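Local coordinates for transcriptional regulator, putative (PDB 2R5F), which probably acts as a SorC-family transcriptional regulator that binds DNA and, through the putative sugar-binding domain described here, carbohydrate, at residues His9-Tyr20 with Asp255-Gly263. Residues are numbered along the deposited sequence; the frame is centred on the assembly and turned at random.
With SO4 (sulfate ion), chain C.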
loop_
_atom_site.group_PDB
_atom_site.type_symbol
_atom_site.label_atom_id
_atom_site.label_comp_id
_atom_site.label_asym_id
_atom_site.label_seq_id
_atom_site.Cartn_x
_atom_site.Cartn_y
_atom_site.Cartn_z
ATOM N N HIS A 9 -1.376 17.386 13.272
ATOM C CA HIS A 9 -2.726 17.584 12.703
ATOM C C HIS A 9 -3.786 16.599 13.183
ATOM O O HIS A 9 -4.459 15.953 12.385
ATOM C CB HIS A 9 -2.655 17.648 11.172
ATOM C CG HIS A 9 -1.727 18.708 10.677
ATOM N ND1 HIS A 9 -2.094 20.031 10.582
ATOM C CD2 HIS A 9 -0.430 18.648 10.303
ATOM C CE1 HIS A 9 -1.071 20.741 10.151
ATOM N NE2 HIS A 9 -0.050 19.920 9.961
ATOM N N LEU A 10 -3.967 16.544 14.504
ATOM C CA LEU A 10 -4.779 15.507 15.145
ATOM C C LEU A 10 -6.260 15.700 14.906
ATOM O O LEU A 10 -7.010 14.726 14.799
ATOM C CB LEU A 10 -4.485 15.425 16.650
ATOM C CG LEU A 10 -3.113 14.916 17.130
ATOM C CD1 LEU A 10 -3.061 14.897 18.678
ATOM C CD2 LEU A 10 -2.720 13.552 16.549
ATOM N N GLU A 11 -6.678 16.965 14.831
ATOM C CA GLU A 11 -8.050 17.297 14.504
ATOM C C GLU A 11 -8.409 16.959 13.034
ATOM O O GLU A 11 -9.491 16.448 12.742
ATOM C CB GLU A 11 -8.313 18.765 14.815
ATOM C CG GLU A 11 -8.028 19.133 16.279
ATOM C CD GLU A 11 -8.289 20.591 16.582
ATOM O OE1 GLU A 11 -8.423 21.403 15.624
ATOM O OE2 GLU A 11 -8.376 20.937 17.790
ATOM N N LEU A 12 -7.508 17.242 12.117
ATOM C CA LEU A 12 -7.719 16.877 10.714
ATOM C C LEU A 12 -7.834 15.340 10.564
ATOM O O LEU A 12 -8.744 14.837 9.902
ATOM C CB LEU A 12 -6.586 17.452 9.850
ATOM C CG LEU A 12 -6.523 17.228 8.338
ATOM C CD1 LEU A 12 -7.836 17.685 7.713
ATOM C CD2 LEU A 12 -5.344 18.032 7.750
ATOM N N GLU A 13 -6.921 14.608 11.199
ATOM C CA GLU A 13 -6.996 13.150 11.270
ATOM C C GLU A 13 -8.376 12.662 11.721
ATOM O O GLU A 13 -9.013 11.833 11.037
ATOM C CB GLU A 13 -5.923 12.628 12.227
ATOM C CG GLU A 13 -4.512 12.760 11.657
ATOM C CD GLU A 13 -3.403 12.280 12.609
ATOM O OE1 GLU A 13 -3.708 11.724 13.684
ATOM O OE2 GLU A 13 -2.204 12.457 12.270
ATOM N N THR A 14 -8.829 13.189 12.871
ATOM C CA THR A 14 -10.145 12.883 13.425
ATOM C C THR A 14 -11.336 13.117 12.464
ATOM O O THR A 14 -12.207 12.251 12.343
ATOM C CB THR A 14 -10.371 13.664 14.750
ATOM O OG1 THR A 14 -9.441 13.164 15.712
ATOM C CG2 THR A 14 -11.761 13.461 15.263
ATOM N N ARG A 15 -11.386 14.276 11.805
ATOM C CA ARG A 15 -12.472 14.585 10.841
ATOM C C ARG A 15 -12.506 13.612 9.655
ATOM O O ARG A 15 -13.572 13.160 9.251
ATOM C CB ARG A 15 -12.396 16.047 10.346
ATOM C CG ARG A 15 -12.700 17.091 11.439
ATOM C CD ARG A 15 -12.760 18.543 10.913
ATOM N NE ARG A 15 -11.430 19.031 10.528
ATOM C CZ ARG A 15 -10.614 19.716 11.330
ATOM N NH1 ARG A 15 -10.993 20.010 12.569
ATOM N NH2 ARG A 15 -9.421 20.099 10.891
ATOM N N LEU A 16 -11.327 13.288 9.121
ATOM C CA LEU A 16 -11.187 12.347 8.012
ATOM C C LEU A 16 -11.653 10.939 8.417
ATOM O O LEU A 16 -12.396 10.292 7.671
ATOM C CB LEU A 16 -9.742 12.329 7.492
ATOM C CG LEU A 16 -9.243 13.602 6.768
ATOM C CD1 LEU A 16 -7.841 13.410 6.227
ATOM C CD2 LEU A 16 -10.154 14.001 5.657
ATOM N N GLN A 17 -11.243 10.491 9.610
ATOM C CA GLN A 17 -11.714 9.221 10.189
ATOM C C GLN A 17 -13.231 9.171 10.309
ATOM O O GLN A 17 -13.833 8.167 9.968
ATOM C CB GLN A 17 -11.064 8.954 11.549
ATOM C CG GLN A 17 -9.548 8.718 11.463
ATOM C CD GLN A 17 -8.866 8.693 12.802
ATOM O OE1 GLN A 17 -7.653 8.554 12.888
ATOM N NE2 GLN A 17 -9.634 8.811 13.858
ATOM N N LYS A 18 -13.848 10.249 10.785
ATOM C CA LYS A 18 -15.307 10.310 10.851
ATOM C C LYS A 18 -15.963 10.409 9.466
ATOM O O LYS A 18 -16.935 9.708 9.199
ATOM C CB LYS A 18 -15.788 11.466 11.738
ATOM C CG LYS A 18 -15.554 11.242 13.220
ATOM C CD LYS A 18 -16.325 12.215 14.115
ATOM C CE LYS A 18 -15.458 13.414 14.504
ATOM N NZ LYS A 18 -15.734 14.651 13.689
HETATM N N MSE A 19 -15.443 11.286 8.602
HETATM C CA MSE A 19 -15.995 11.488 7.254
HETATM C C MSE A 19 -16.015 10.236 6.386
HETATM O O MSE A 19 -16.988 9.987 5.673
HETATM C CB MSE A 19 -15.224 12.553 6.490
HETATM C CG MSE A 19 -15.518 13.946 6.914
HETATM SE SE MSE A 19 -14.432 15.172 5.844
HETATM C CE MSE A 19 -15.147 14.740 4.059
ATOM N N TYR A 20 -14.922 9.484 6.431
ATOM C CA TYR A 20 -14.735 8.328 5.560
ATOM C C TYR A 20 -14.939 6.981 6.259
ATOM O O TYR A 20 -14.810 5.925 5.623
ATOM C CB TYR A 20 -13.360 8.407 4.873
ATOM C CG TYR A 20 -13.304 9.610 3.951
ATOM C CD1 TYR A 20 -14.014 9.609 2.741
ATOM C CD2 TYR A 20 -12.588 10.760 4.303
ATOM C CE1 TYR A 20 -13.996 10.705 1.906
ATOM C CE2 TYR A 20 -12.573 11.871 3.458
ATOM C CZ TYR A 20 -13.280 11.825 2.270
ATOM O OH TYR A 20 -13.283 12.899 1.431
ATOM N N ASP A 255 -0.128 13.224 3.393
ATOM C CA ASP A 255 0.380 14.560 3.776
ATOM C C ASP A 255 -0.752 15.538 4.114
ATOM O O ASP A 255 -1.926 15.242 3.861
ATOM C CB ASP A 255 1.242 15.120 2.631
ATOM C CG ASP A 255 0.462 15.226 1.334
ATOM O OD1 ASP A 255 0.154 14.176 0.750
ATOM O OD2 ASP A 255 0.127 16.356 0.927
ATOM N N VAL A 256 -0.396 16.706 4.664
ATOM C CA VAL A 256 -1.366 17.745 5.036
ATOM C C VAL A 256 -2.209 18.250 3.856
ATOM O O VAL A 256 -3.403 18.409 3.974
ATOM C CB VAL A 256 -0.692 19.042 5.676
ATOM C CG1 VAL A 256 -1.761 20.009 6.167
ATOM C CG2 VAL A 256 0.206 18.719 6.791
ATOM N N GLY A 257 -1.578 18.551 2.735
ATOM C CA GLY A 257 -2.309 19.149 1.604
ATOM C C GLY A 257 -3.356 18.169 1.130
ATOM O O GLY A 257 -4.518 18.546 0.940
ATOM N N THR A 258 -2.952 16.912 0.969
ATOM C CA THR A 258 -3.850 15.847 0.558
ATOM C C THR A 258 -4.989 15.683 1.552
ATOM O O THR A 258 -6.129 15.565 1.154
ATOM C CB THR A 258 -3.119 14.485 0.380
ATOM O OG1 THR A 258 -2.069 14.643 -0.590
ATOM C CG2 THR A 258 -4.097 13.400 -0.122
ATOM N N ALA A 259 -4.657 15.653 2.836
ATOM C CA ALA A 259 -5.640 15.461 3.884
ATOM C C ALA A 259 -6.652 16.596 3.859
ATOM O O ALA A 259 -7.838 16.369 4.073
ATOM C CB ALA A 259 -4.955 15.380 5.245
ATOM N N ARG A 260 -6.174 17.813 3.592
ATOM C CA ARG A 260 -7.046 18.984 3.449
ATOM C C ARG A 260 -7.924 18.906 2.193
ATOM O O ARG A 260 -9.095 19.218 2.251
ATOM C CB ARG A 260 -6.243 20.285 3.551
ATOM C CG ARG A 260 -5.931 20.687 5.032
ATOM C CD ARG A 260 -4.983 21.884 5.179
ATOM N NE ARG A 260 -4.580 22.096 6.585
ATOM C CZ ARG A 260 -3.526 22.826 6.974
ATOM N NH1 ARG A 260 -3.229 22.951 8.267
ATOM N NH2 ARG A 260 -2.751 23.426 6.073
ATOM N N GLY A 261 -7.363 18.470 1.064
ATOM C CA GLY A 261 -8.160 18.195 -0.135
ATOM C C GLY A 261 -9.313 17.206 0.043
ATOM O O GLY A 261 -10.411 17.428 -0.493
ATOM N N LEU A 262 -9.044 16.122 0.783
ATOM C CA LEU A 262 -10.032 15.101 1.189
ATOM C C LEU A 262 -11.059 15.579 2.230
ATOM O O LEU A 262 -12.115 14.982 2.363
ATOM C CB LEU A 262 -9.308 13.866 1.773
ATOM C CG LEU A 262 -8.521 12.956 0.813
ATOM C CD1 LEU A 262 -7.539 12.053 1.530
ATOM C CD2 LEU A 262 -9.461 12.155 -0.063
ATOM N N GLY A 263 -10.717 16.651 2.955
ATOM C CA GLY A 263 -11.297 16.989 4.263
ATOM C C GLY A 263 -12.545 17.842 4.229
ATOM O O GLY A 263 -12.949 18.266 3.161
HETATM S S SO4 C . -5.613 20.669 11.785
HETATM O O1 SO4 C . -7.000 20.981 11.413
HETATM O O2 SO4 C . -5.111 21.614 12.778
HETATM O O3 SO4 C . -5.573 19.326 12.389
HETATM O O4 SO4 C . -4.780 20.797 10.576
#
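CG of L12 is anti to the backbone N (chi1 179°), whereas CG of L16 turns the other way, beside its N (chi1 -69°). Both leucines thereby reach CB of A259, which L12 CD2 meets at 3.7 Å and L16 CD1 at 3.6 Å. This is helix-helix packing in the alpha/beta, putative sugar-binding domain: helix 10-20 precedes strand 24-28, helix 256-262 follows strand 251-255, and these two strands pair in parallel. The helices run in roughly the same direction, their axes 42° apart, and V27 and V25 of strand 24-28 lie against A259 and L16 respectively. L12 CD2 also rests on the aliphatic CG of R260, whose extended chain passes at about a right angle to the leucine.

At the N-terminal end, V256 CG1 sits over one face of the H9 ring in a CH-pi contact, 4.2 Å from the centroid. The same methyl also lies over the centre of the R260 guanidinium, whose plane is perpendicular to the imidazole. H9 is fixed through both nitrogens: NE2 hydrogen-bonds to OE2 of E29, and ND1 donates to O4 of a sulfate near the ring plane. That sulfate, probably from the crystallisation liquor, occupies the start of helix 10-20, where L12 N donates to its O3 and R15 NH2 to its O1; R260 NH1 stands farther off, 3.5 Å from O4. The amide and nearby positive groups would favour such an anion.

Toward the C-terminal ends of the two helices, L16 CD2 packs 3.5 Å from G263 CA. SE of the selenomethionine M19 lies 3.6 Å from G263 C, and the bend at chi3 swings its CE toward L262 O. Beside it, Y20 OH donates to L262 O at 2.6 Å, on a lone pair in the carbonyl plane.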